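Local structure of periplasmic binding protein/LacI transcriptional regulator (Alkaliphilus metalliredigens, 3CTP) at residues K61-M66 with T292-L297; I120-S125 with D129-I134; P137-E142 with I150-D155; L297-I300 with G305-I308. The protein probably acts as a DNA-binding transcriptional repressor of the LacI family, and binds the sugar beta-D-xylulofuranose between the two lobes of its periplasmic-binding-protein-like portion. One frame throughout, in Å; residues are numbered along the deposited sequence.

All four contacts belong to the lobe built on the mixed sheet that contains strands 62-67, 119-123, 138-141 and 151-154. Contact 1 packs helix 286-302 against strand 62-67; its two segments bracket contacts 2 and 3 along the chain. Contact 2 joins the neighbouring strand 119-123 to the loop that follows it, and contact 3 pairs strands 138-141 and 151-154; their centres lie about 11 Å apart. Contact 4 shares L297 and helix 286-302 with contact 1, their centres about 11 Å apart, and touches contact 3 through I150 and P137. Contacts 2 and 3 reach the xylulofuranose through R124 and E142, whereas contacts 1 and 4 are structural packing between helix, sheet and loop.

Contact 1. Residues K61-M66 with T292-L297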
loop_
_atom_site.group_PDB
_atom_site.type_symbol
_atom_site.label_atom_id
_atom_site.label_comp_id
_atom_site.label_asym_id
_atom_site.label_seq_id
_atom_site.Cartn_x
_atom_site.Cartn_y
_atom_site.Cartn_z
ATOM N N LYS A 61 -5.910 -15.659 -20.710
ATOM C CA LYS A 61 -6.861 -14.666 -20.274
ATOM C C LYS A 61 -6.267 -13.901 -19.119
ATOM O O LYS A 61 -6.968 -13.575 -18.177
ATOM C CB LYS A 61 -8.195 -15.307 -19.870
ATOM C CG LYS A 61 -8.854 -16.046 -21.025
ATOM C CD LYS A 61 -9.252 -15.057 -22.114
ATOM C CE LYS A 61 -10.546 -14.315 -21.764
ATOM N NZ LYS A 61 -11.146 -13.731 -23.003
ATOM N N THR A 62 -4.977 -13.566 -19.220
ATOM C CA THR A 62 -4.330 -12.770 -18.182
ATOM C C THR A 62 -3.713 -11.513 -18.785
ATOM O O THR A 62 -3.156 -11.559 -19.902
ATOM C CB THR A 62 -3.282 -13.580 -17.425
ATOM O OG1 THR A 62 -3.936 -14.713 -16.821
ATOM C CG2 THR A 62 -2.636 -12.748 -16.306
ATOM N N ILE A 63 -3.862 -10.410 -18.059
ATOM C CA ILE A 63 -3.278 -9.119 -18.433
ATOM C C ILE A 63 -2.183 -8.795 -17.420
ATOM O O ILE A 63 -2.334 -9.071 -16.225
ATOM C CB ILE A 63 -4.348 -8.032 -18.367
ATOM C CG1 ILE A 63 -5.276 -8.224 -19.557
ATOM C CG2 ILE A 63 -3.709 -6.632 -18.355
ATOM C CD1 ILE A 63 -6.665 -7.571 -19.398
ATOM N N GLY A 64 -1.068 -8.247 -17.883
ATOM C CA GLY A 64 -0.009 -7.845 -16.951
ATOM C C GLY A 64 -0.170 -6.379 -16.640
ATOM O O GLY A 64 -0.288 -5.563 -17.563
ATOM N N LEU A 65 -0.225 -6.036 -15.368
ATOM C CA LEU A 65 -0.312 -4.637 -14.952
ATOM C C LEU A 65 1.005 -4.239 -14.309
ATOM O O LEU A 65 1.363 -4.779 -13.258
ATOM C CB LEU A 65 -1.430 -4.446 -13.924
ATOM C CG LEU A 65 -1.502 -3.093 -13.188
ATOM C CD1 LEU A 65 -1.659 -1.927 -14.195
ATOM C CD2 LEU A 65 -2.648 -3.047 -12.198
ATOM N N MET A 66 1.726 -3.310 -14.930
ATOM C CA MET A 66 2.925 -2.801 -14.320
ATOM C C MET A 66 2.569 -1.639 -13.426
ATOM O O MET A 66 1.883 -0.685 -13.875
ATOM C CB MET A 66 3.979 -2.474 -15.402
ATOM C CG MET A 66 4.636 -3.858 -15.933
ATOM S SD MET A 66 5.942 -3.724 -17.006
ATOM C CE MET A 66 5.187 -2.663 -18.214
ATOM N N THR A 292 -11.652 2.801 -18.227
ATOM C CA THR A 292 -11.172 3.250 -19.532
ATOM C C THR A 292 -9.968 2.427 -19.982
ATOM O O THR A 292 -9.879 2.011 -21.120
ATOM C CB THR A 292 -10.851 4.748 -19.457
ATOM O OG1 THR A 292 -12.082 5.433 -19.174
ATOM C CG2 THR A 292 -10.258 5.278 -20.783
ATOM N N ILE A 293 -9.033 2.194 -19.056
ATOM C CA ILE A 293 -7.837 1.444 -19.391
ATOM C C ILE A 293 -8.239 0.054 -19.885
ATOM O O ILE A 293 -7.737 -0.434 -20.914
ATOM C CB ILE A 293 -6.955 1.325 -18.132
ATOM C CG1 ILE A 293 -6.312 2.677 -17.789
ATOM C CG2 ILE A 293 -5.938 0.206 -18.263
ATOM C CD1 ILE A 293 -5.645 2.731 -16.390
ATOM N N ILE A 294 -9.156 -0.596 -19.158
ATOM C CA ILE A 294 -9.551 -1.945 -19.551
ATOM C C ILE A 294 -10.377 -1.933 -20.851
ATOM O O ILE A 294 -10.177 -2.764 -21.739
ATOM C CB ILE A 294 -10.306 -2.610 -18.408
ATOM C CG1 ILE A 294 -9.318 -2.936 -17.290
ATOM C CG2 ILE A 294 -11.040 -3.863 -18.905
ATOM C CD1 ILE A 294 -8.242 -3.949 -17.673
ATOM N N GLU A 295 -11.304 -0.993 -20.982
ATOM C CA GLU A 295 -12.094 -0.912 -22.206
ATOM C C GLU A 295 -11.198 -0.785 -23.410
ATOM O O GLU A 295 -11.404 -1.468 -24.411
ATOM C CB GLU A 295 -13.018 0.306 -22.184
ATOM C CG GLU A 295 -14.301 0.131 -21.392
ATOM C CD GLU A 295 -15.163 -1.021 -21.872
ATOM O OE1 GLU A 295 -15.578 -1.043 -23.063
ATOM O OE2 GLU A 295 -15.432 -1.890 -21.046
ATOM N N LEU A 296 -10.200 0.088 -23.328
ATOM C CA LEU A 296 -9.343 0.348 -24.491
ATOM C C LEU A 296 -8.399 -0.831 -24.734
ATOM O O LEU A 296 -8.167 -1.232 -25.882
ATOM C CB LEU A 296 -8.547 1.632 -24.289
ATOM C CG LEU A 296 -9.412 2.881 -24.210
ATOM C CD1 LEU A 296 -8.574 4.102 -23.823
ATOM C CD2 LEU A 296 -10.098 3.126 -25.583
ATOM N N LEU A 297 -7.831 -1.393 -23.670
ATOM C CA LEU A 297 -6.946 -2.543 -23.889
ATOM C C LEU A 297 -7.712 -3.683 -24.567
ATOM O O LEU A 297 -7.195 -4.349 -25.479
ATOM C CB LEU A 297 -6.326 -3.010 -22.544
ATOM C CG LEU A 297 -5.324 -4.161 -22.674
ATOM C CD1 LEU A 297 -4.139 -3.739 -23.527
ATOM C CD2 LEU A 297 -4.875 -4.608 -21.265
#
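I63 and L297 meet tip to tip: CG2 of I63 lies 3.7 Å from CD2 of L297, and CD1 of the same isoleucine is 3.9 Å from that methyl, so one leucine branch is touched by both arms of I63. With CG of L297 anti to its own backbone N (chi1 -177°), the leucine extends from the helix toward the strand. I294, one turn earlier on helix 286-302, adds a looser touch, its CD1 standing 4.3 Å from CD1 of I63. Backbone bonds from L296 N to T292 O and from L297 N to I293 O keep this part of the helix regular, which fixes the spacing of I294 and L297. On the strand side, I63 is held in the sheet by backbone bonds to T92 and F94 of strand 92-97, and its side chain also rests on I121 of strand 119-123. Helix 73-88 lies alongside, its I82 touching both L65 and I294. This is helix-on-sheet packing in the N-terminal lobe of a periplasmic-binding-protein-like fold. No hydrogen bond joins the two segments; their buried contact is made of branched aliphatic carbon alone, so shape and exclusion of water, rather than polar pairing, hold them against each other.

Contact 2. Residues I120-S125 with D129-I134. With XLF (beta-D-xylulofuranose), chain C.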
loop_
_atom_site.group_PDB
_atom_site.type_symbol
_atom_site.label_atom_id
_atom_site.label_comp_id
_atom_site.label_asym_id
_atom_site.label_seq_id
_atom_site.Cartn_x
_atom_site.Cartn_y
_atom_site.Cartn_z
ATOM N N ILE A 120 -0.847 -5.788 -21.884
ATOM C CA ILE A 120 -0.038 -5.178 -20.834
ATOM C C ILE A 120 -0.517 -3.750 -20.598
ATOM O O ILE A 120 -0.817 -3.017 -21.562
ATOM C CB ILE A 120 1.438 -5.135 -21.272
ATOM C CG1 ILE A 120 1.968 -6.577 -21.383
ATOM C CG2 ILE A 120 2.291 -4.287 -20.303
ATOM C CD1 ILE A 120 3.441 -6.648 -21.928
ATOM N N ILE A 121 -0.610 -3.370 -19.327
ATOM C CA ILE A 121 -0.900 -1.987 -18.926
ATOM C C ILE A 121 0.396 -1.457 -18.338
ATOM O O ILE A 121 0.847 -1.944 -17.314
ATOM C CB ILE A 121 -2.025 -1.928 -17.852
ATOM C CG1 ILE A 121 -3.312 -2.524 -18.422
ATOM C CG2 ILE A 121 -2.237 -0.460 -17.381
ATOM C CD1 ILE A 121 -4.341 -2.952 -17.306
ATOM N N ALA A 122 0.945 -0.405 -18.953
ATOM C CA ALA A 122 2.268 0.129 -18.618
ATOM C C ALA A 122 2.173 1.477 -17.897
ATOM O O ALA A 122 1.912 2.520 -18.520
ATOM C CB ALA A 122 3.084 0.275 -19.913
ATOM N N SER A 123 2.400 1.466 -16.584
ATOM C CA SER A 123 2.201 2.671 -15.775
ATOM C C SER A 123 3.488 3.477 -15.635
ATOM O O SER A 123 4.564 2.924 -15.323
ATOM C CB SER A 123 1.612 2.344 -14.372
ATOM O OG SER A 123 0.404 1.625 -14.501
ATOM N N ARG A 124 3.381 4.788 -15.855
ATOM C CA ARG A 124 4.504 5.665 -15.595
ATOM C C ARG A 124 5.783 5.118 -16.258
ATOM O O ARG A 124 6.891 5.122 -15.676
ATOM C CB ARG A 124 4.666 5.894 -14.078
ATOM C CG ARG A 124 5.226 7.253 -13.747
ATOM C CD ARG A 124 4.717 7.731 -12.390
ATOM N NE ARG A 124 5.317 6.968 -11.282
ATOM C CZ ARG A 124 4.930 7.119 -10.015
ATOM N NH1 ARG A 124 5.527 6.433 -9.044
ATOM N NH2 ARG A 124 3.956 7.995 -9.722
ATOM N N SER A 125 5.629 4.675 -17.497
ATOM C CA SER A 125 6.730 4.026 -18.210
ATOM C C SER A 125 7.927 4.945 -18.441
ATOM O O SER A 125 7.764 6.135 -18.746
ATOM C CB SER A 125 6.238 3.533 -19.587
ATOM O OG SER A 125 7.321 2.936 -20.319
ATOM N N ASP A 129 11.721 2.655 -26.968
ATOM C CA ASP A 129 12.417 1.554 -27.638
ATOM C C ASP A 129 11.848 0.158 -27.477
ATOM O O ASP A 129 11.483 -0.508 -28.452
ATOM C CB ASP A 129 13.844 1.458 -27.078
ATOM C CG ASP A 129 14.637 2.743 -27.228
ATOM O OD1 ASP A 129 14.028 3.832 -27.350
ATOM O OD2 ASP A 129 15.888 2.646 -27.203
ATOM N N GLU A 130 11.865 -0.305 -26.233
ATOM C CA GLU A 130 11.566 -1.688 -25.905
ATOM C C GLU A 130 10.190 -2.122 -26.373
ATOM O O GLU A 130 9.947 -3.307 -26.594
ATOM C CB GLU A 130 11.691 -1.910 -24.399
ATOM C CG GLU A 130 13.126 -1.985 -23.909
ATOM C CD GLU A 130 13.936 -0.751 -24.265
ATOM O OE1 GLU A 130 13.346 0.349 -24.377
ATOM O OE2 GLU A 130 15.173 -0.880 -24.408
ATOM N N TYR A 131 9.290 -1.159 -26.533
ATOM C CA TYR A 131 7.912 -1.476 -26.876
ATOM C C TYR A 131 7.663 -1.624 -28.372
ATOM O O TYR A 131 6.606 -2.118 -28.783
ATOM C CB TYR A 131 6.990 -0.396 -26.322
ATOM C CG TYR A 131 6.783 -0.535 -24.837
ATOM C CD1 TYR A 131 5.738 -1.277 -24.351
ATOM C CD2 TYR A 131 7.647 0.070 -23.927
ATOM C CE1 TYR A 131 5.519 -1.422 -22.996
ATOM C CE2 TYR A 131 7.433 -0.055 -22.573
ATOM C CZ TYR A 131 6.362 -0.817 -22.118
ATOM O OH TYR A 131 6.110 -0.994 -20.778
ATOM N N ALA A 132 8.638 -1.206 -29.176
ATOM C CA ALA A 132 8.433 -1.061 -30.615
ATOM C C ALA A 132 8.203 -2.388 -31.330
ATOM O O ALA A 132 7.474 -2.456 -32.321
ATOM C CB ALA A 132 9.618 -0.318 -31.241
ATOM N N ASN A 133 8.826 -3.445 -30.830
ATOM C CA ASN A 133 8.737 -4.734 -31.490
ATOM C C ASN A 133 7.783 -5.694 -30.792
ATOM O O ASN A 133 7.202 -6.577 -31.426
ATOM C CB ASN A 133 10.135 -5.343 -31.610
ATOM C CG ASN A 133 11.108 -4.752 -30.609
ATOM O OD1 ASN A 133 12.274 -4.505 -30.932
ATOM N ND2 ASN A 133 10.627 -4.496 -29.389
ATOM N N ILE A 134 7.614 -5.520 -29.486
ATOM C CA ILE A 134 6.750 -6.425 -28.752
ATOM C C ILE A 134 5.472 -6.530 -29.561
ATOM O O ILE A 134 5.040 -5.555 -30.174
ATOM C CB ILE A 134 6.500 -5.958 -27.308
ATOM C CG1 ILE A 134 5.229 -5.117 -27.207
ATOM C CG2 ILE A 134 7.705 -5.187 -26.780
ATOM C CD1 ILE A 134 4.856 -4.797 -25.769
HETATM O O4 XLF C . 2.653 10.038 -11.302
HETATM C C4 XLF C . 1.740 10.646 -10.386
HETATM C C5 XLF C . 2.507 10.940 -9.104
HETATM O O5 XLF C . 2.031 10.000 -8.135
HETATM C C3 XLF C . 0.661 9.662 -9.966
HETATM O O3 XLF C . -0.610 9.989 -10.544
HETATM C C2 XLF C . 0.655 9.841 -8.472
HETATM O O2 XLF C . -0.062 11.036 -8.100
HETATM C C1 XLF C . 0.108 8.635 -7.738
HETATM O O1 XLF C . 0.253 8.836 -6.324
#
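Y131 against A122 and S125 makes a buried, mainly apolar contact between strand 119-123 of the periplasmic-binding-protein-like alpha/beta lobe and the loop leading on to strand 138-141. The tyrosine points its phenol end at the strand: OH comes within 3.4 Å of CB of A122, while CE2 is 3.7 Å from OG of S125. Both neighbours approach the ring obliquely. The two hydroxyls, of Y131 and S125, are each hydrogen-bonded to the carboxylate oxygen OE2 of E105, on helix 102-114, so the buried polar ends share one acceptor group. I120 and I134 touch more loosely, CD1 to CD1 at 4.5 Å, and L109 of the same helix packs on both of them and on Y131. Where the strand runs out, R124 turns away from this packing toward the xylulofuranose. Its chain bends at chi3 (71°), its guanidinium is pinned through NH1 by salt bridges to D100 and D213, and F184 adds a cation-pi contact. The sugar hydroxyl O4 lies at the edge of the guanidinium, in its plane, and takes a fairly straight bond from NH2 of R124 at 2.9 Å, 158° at the hydrogen; the bond from NH2 of R124 to O5 of the sugar, 3.2 Å, is weak.

Contact 3. Residues P137-E142 with I150-D155. With XLF (beta-D-xylulofuranose), chain C.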
loop_
_atom_site.group_PDB
_atom_site.type_symbol
_atom_site.label_atom_id
_atom_site.label_comp_id
_atom_site.label_asym_id
_atom_site.label_seq_id
_atom_site.Cartn_x
_atom_site.Cartn_y
_atom_site.Cartn_z
ATOM N N PRO A 137 -0.672 -6.404 -27.188
ATOM C CA PRO A 137 -1.374 -5.132 -26.968
ATOM C C PRO A 137 -0.909 -4.436 -25.695
ATOM O O PRO A 137 -0.744 -5.092 -24.653
ATOM C CB PRO A 137 -2.840 -5.562 -26.802
ATOM C CG PRO A 137 -2.922 -6.845 -27.670
ATOM C CD PRO A 137 -1.596 -7.529 -27.457
ATOM N N VAL A 138 -0.731 -3.121 -25.779
ATOM C CA VAL A 138 -0.287 -2.319 -24.637
ATOM C C VAL A 138 -1.120 -1.044 -24.589
ATOM O O VAL A 138 -1.397 -0.440 -25.643
ATOM C CB VAL A 138 1.203 -1.854 -24.797
ATOM C CG1 VAL A 138 1.593 -0.881 -23.670
ATOM C CG2 VAL A 138 2.145 -3.045 -24.819
ATOM N N VAL A 139 -1.537 -0.639 -23.388
ATOM C CA VAL A 139 -2.003 0.728 -23.145
ATOM C C VAL A 139 -1.167 1.313 -22.005
ATOM O O VAL A 139 -0.601 0.557 -21.202
ATOM C CB VAL A 139 -3.487 0.839 -22.807
ATOM C CG1 VAL A 139 -4.317 0.312 -23.980
ATOM C CG2 VAL A 139 -3.845 0.070 -21.512
ATOM N N ALA A 140 -1.050 2.641 -21.963
ATOM C CA ALA A 140 -0.136 3.282 -20.993
ATOM C C ALA A 140 -0.922 4.148 -20.046
ATOM O O ALA A 140 -1.877 4.802 -20.458
ATOM C CB ALA A 140 0.867 4.168 -21.725
ATOM N N PHE A 141 -0.537 4.134 -18.769
ATOM C CA PHE A 141 -1.045 5.129 -17.798
ATOM C C PHE A 141 -0.014 6.266 -17.589
ATOM O O PHE A 141 1.149 5.990 -17.243
ATOM C CB PHE A 141 -1.416 4.432 -16.464
ATOM C CG PHE A 141 -1.863 5.388 -15.369
ATOM C CD1 PHE A 141 -3.034 6.124 -15.504
ATOM C CD2 PHE A 141 -1.108 5.538 -14.212
ATOM C CE1 PHE A 141 -3.441 7.004 -14.473
ATOM C CE2 PHE A 141 -1.508 6.417 -13.188
ATOM C CZ PHE A 141 -2.664 7.138 -13.328
ATOM N N GLU A 142 -0.435 7.509 -17.869
ATOM C CA GLU A 142 0.366 8.743 -17.690
ATOM C C GLU A 142 1.453 9.035 -18.691
ATOM O O GLU A 142 1.408 10.067 -19.378
ATOM C CB GLU A 142 0.938 8.853 -16.278
ATOM C CG GLU A 142 -0.203 9.079 -15.286
ATOM C CD GLU A 142 0.266 9.358 -13.863
ATOM O OE1 GLU A 142 -0.594 9.771 -13.042
ATOM O OE2 GLU A 142 1.472 9.169 -13.572
ATOM N N ILE A 150 -1.971 4.015 -26.850
ATOM C CA ILE A 150 -2.895 4.938 -26.200
ATOM C C ILE A 150 -2.427 5.246 -24.795
ATOM O O ILE A 150 -2.030 4.339 -24.072
ATOM C CB ILE A 150 -4.268 4.289 -26.065
ATOM C CG1 ILE A 150 -4.896 4.114 -27.462
ATOM C CG2 ILE A 150 -5.209 5.166 -25.172
ATOM C CD1 ILE A 150 -6.173 3.233 -27.446
ATOM N N THR A 151 -2.512 6.504 -24.399
ATOM C CA THR A 151 -2.131 6.928 -23.037
ATOM C C THR A 151 -3.381 7.457 -22.320
ATOM O O THR A 151 -4.097 8.344 -22.846
ATOM C CB THR A 151 -1.083 8.069 -23.108
ATOM O OG1 THR A 151 -0.000 7.686 -23.971
ATOM C CG2 THR A 151 -0.544 8.399 -21.726
ATOM N N ILE A 152 -3.656 6.922 -21.124
ATOM C CA ILE A 152 -4.793 7.328 -20.314
ATOM C C ILE A 152 -4.220 8.060 -19.093
ATOM O O ILE A 152 -3.243 7.610 -18.494
ATOM C CB ILE A 152 -5.582 6.071 -19.808
ATOM C CG1 ILE A 152 -6.115 5.206 -20.973
ATOM C CG2 ILE A 152 -6.757 6.479 -18.913
ATOM C CD1 ILE A 152 -5.108 4.080 -21.490
ATOM N N SER A 153 -4.835 9.160 -18.703
ATOM C CA SER A 153 -4.335 9.901 -17.559
ATOM C C SER A 153 -5.438 10.700 -16.926
ATOM O O SER A 153 -6.496 10.838 -17.530
ATOM C CB SER A 153 -3.235 10.830 -18.048
ATOM O OG SER A 153 -2.624 11.497 -16.956
ATOM N N SER A 154 -5.226 11.210 -15.706
ATOM C CA SER A 154 -6.123 12.235 -15.190
ATOM C C SER A 154 -5.731 13.587 -15.783
ATOM O O SER A 154 -4.675 13.713 -16.387
ATOM C CB SER A 154 -6.056 12.330 -13.666
ATOM O OG SER A 154 -6.530 11.125 -13.047
ATOM N N ASP A 155 -6.575 14.597 -15.583
ATOM C CA ASP A 155 -6.291 15.945 -16.077
ATOM C C ASP A 155 -5.331 16.650 -15.134
ATOM O O ASP A 155 -5.695 17.510 -14.333
ATOM C CB ASP A 155 -7.617 16.710 -16.228
ATOM C CG ASP A 155 -7.454 18.033 -16.910
ATOM O OD1 ASP A 155 -6.310 18.426 -17.256
ATOM O OD2 ASP A 155 -8.512 18.692 -17.051
HETATM O O4 XLF C . 2.653 10.038 -11.302
HETATM C C4 XLF C . 1.740 10.646 -10.386
HETATM C C5 XLF C . 2.507 10.940 -9.104
HETATM O O5 XLF C . 2.031 10.000 -8.135
HETATM C C3 XLF C . 0.661 9.662 -9.966
HETATM O O3 XLF C . -0.610 9.989 -10.544
HETATM C C2 XLF C . 0.655 9.841 -8.472
HETATM O O2 XLF C . -0.062 11.036 -8.100
HETATM C C1 XLF C . 0.108 8.635 -7.738
HETATM O O1 XLF C . 0.253 8.836 -6.324
HETATM O O HOH W 1 -2.745 1.292 -27.281
HETATM O O HOH W 2 -2.956 10.752 -13.825
#
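F141 and I152 extend from one face of the sheet and A140 and T151 from the other, as expected where two parallel strands run in register. F141 leans its ring forward along the neighbouring strand, toward S153, with CG anti to the backbone N (chi1 176°), which brings CD1 of F141 within 3.3 Å of the carbonyl O of I152. One face of this ring is covered by the next residue in the chain: CG of E142 sits 3.6 Å above the plane, over the centre. I152 reaches the opposite way along the pair, its CD1 coming to 3.9 Å from CB of V139. Three backbone bonds tie the strands together, A140 N to I150 O, I152 N to A140 O and E142 N to I152 O. At the start of the pairing, water 1 donates to V138 O and accepts from I150 N, in place of a direct bond. Past the strand, E142 extends its chain beyond CG to the xylulofuranose and grips two hydroxyls, O3 donating to OE1 of E142 at 2.5 Å and O4 donating to OE2 of E142 at 2.7 Å. Water 2 donates to OE1 of E142 at 2.7 Å and accepts from S154 N, so S154 of the second strand reaches the carboxylate through one water, which comes to OE1 from a different side than the sugar O3. Strand 119-123 flanks 138-141 and strand 311-318 flanks 151-154; helix 73-88 packs on F141 through F74, F75 and M78, while helix 286-302 meets I150 through L296 and S154 through L289.

Contact 4. Residues L297-I300 with G305-I308; sequences LIKI and GVLI
I300 and V306 form the closer part of this contact, CD1 of the isoleucine lying 3.8 Å from CG1 of the valine, with the two side chains crossing at about a right angle. CG1 of V306 stands between its backbone N and carbonyl carbon (chi1 53°), and it is this branch that meets I300. The same methyl of I300 also reaches I308, CD1 to CD1 at 4.2 Å, so a single carbon serves two residues of the loop. On the inner side the packing continues toward the sheet: I300 touches P137 at the entry to strand 138-141, I308 touches I150 just before strand 151-154, and the other branch of V306 lies against L296, one turn back on the helix. The loop holding 305-308 connects helix 286-302 to strand 311-318, running back alongside the last turns of the helix before the chain enters the mixed sheet of the periplasmic-binding-protein-like lobe. Toward solvent the fit is looser and more polar. K299 brings only its aliphatic part across, CD passing 4.0 Å from CB of V306 and 4.3 Å from the carbonyl O of G305, the two side chains meeting at an oblique angle. A bend at the last torsion (chi4 -69°) then carries the amine away from the valine. No direct hydrogen bond links the segments; instead water 3 donates to G305 O at 2.7 Å and accepts a weak bond from K299 NZ at 3.4 Å.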
loop_
_atom_site.group_PDB
_atom_site.type_symbol
_atom_site.label_atom_id
_atom_site.label_comp_id
_atom_site.label_asym_id
_atom_site.label_seq_id
_atom_site.Cartn_x
_atom_site.Cartn_y
_atom_site.Cartn_z
ATOM N N LEU A 297 -7.831 -1.393 -23.670
ATOM C CA LEU A 297 -6.946 -2.543 -23.889
ATOM C C LEU A 297 -7.712 -3.683 -24.567
ATOM O O LEU A 297 -7.195 -4.349 -25.479
ATOM C CB LEU A 297 -6.326 -3.010 -22.544
ATOM C CG LEU A 297 -5.324 -4.161 -22.674
ATOM C CD1 LEU A 297 -4.139 -3.739 -23.527
ATOM C CD2 LEU A 297 -4.875 -4.608 -21.265
ATOM N N ILE A 298 -8.955 -3.907 -24.156
ATOM C CA ILE A 298 -9.732 -4.986 -24.760
ATOM C C ILE A 298 -10.021 -4.692 -26.249
ATOM O O ILE A 298 -10.034 -5.598 -27.090
ATOM C CB ILE A 298 -11.039 -5.206 -24.002
ATOM C CG1 ILE A 298 -10.798 -5.869 -22.649
ATOM C CG2 ILE A 298 -12.042 -6.008 -24.854
ATOM C CD1 ILE A 298 -10.014 -7.110 -22.729
ATOM N N LYS A 299 -10.230 -3.423 -26.587
ATOM C CA LYS A 299 -10.360 -3.086 -28.029
ATOM C C LYS A 299 -9.121 -3.479 -28.811
ATOM O O LYS A 299 -9.217 -4.061 -29.915
ATOM C CB LYS A 299 -10.621 -1.581 -28.236
ATOM C CG LYS A 299 -11.989 -1.153 -27.840
ATOM C CD LYS A 299 -12.197 0.315 -28.235
ATOM C CE LYS A 299 -13.302 0.926 -27.422
ATOM N NZ LYS A 299 -14.593 0.337 -27.803
ATOM N N ILE A 300 -7.950 -3.160 -28.272
ATOM C CA ILE A 300 -6.713 -3.493 -28.956
ATOM C C ILE A 300 -6.586 -5.021 -29.025
ATOM O O ILE A 300 -6.258 -5.573 -30.074
ATOM C CB ILE A 300 -5.450 -2.886 -28.298
ATOM C CG1 ILE A 300 -5.542 -1.356 -28.152
ATOM C CG2 ILE A 300 -4.188 -3.253 -29.094
ATOM C CD1 ILE A 300 -5.651 -0.638 -29.469
ATOM N N GLY A 305 -11.596 -1.096 -33.903
ATOM C CA GLY A 305 -11.107 0.203 -34.294
ATOM C C GLY A 305 -11.164 1.178 -33.152
ATOM O O GLY A 305 -12.168 1.280 -32.440
ATOM N N VAL A 306 -10.079 1.927 -32.999
ATOM C CA VAL A 306 -10.024 2.992 -32.009
ATOM C C VAL A 306 -8.934 3.960 -32.415
ATOM O O VAL A 306 -7.860 3.532 -32.814
ATOM C CB VAL A 306 -9.792 2.452 -30.572
ATOM C CG1 VAL A 306 -8.611 1.573 -30.518
ATOM C CG2 VAL A 306 -9.647 3.581 -29.560
ATOM N N LEU A 307 -9.211 5.258 -32.332
ATOM C CA LEU A 307 -8.192 6.265 -32.630
ATOM C C LEU A 307 -7.171 6.253 -31.503
ATOM O O LEU A 307 -7.545 6.329 -30.328
ATOM C CB LEU A 307 -8.846 7.653 -32.730
ATOM C CG LEU A 307 -7.881 8.815 -32.973
ATOM C CD1 LEU A 307 -7.120 8.634 -34.253
ATOM C CD2 LEU A 307 -8.603 10.166 -32.973
ATOM N N ILE A 308 -5.885 6.157 -31.847
ATOM C CA ILE A 308 -4.844 6.160 -30.814
ATOM C C ILE A 308 -4.541 7.585 -30.410
ATOM O O ILE A 308 -3.819 8.290 -31.118
ATOM C CB ILE A 308 -3.586 5.443 -31.345
ATOM C CG1 ILE A 308 -3.948 4.052 -31.824
ATOM C CG2 ILE A 308 -2.506 5.403 -30.283
ATOM C CD1 ILE A 308 -4.554 3.232 -30.796
HETATM O O HOH W 3 -14.541 1.270 -31.121
#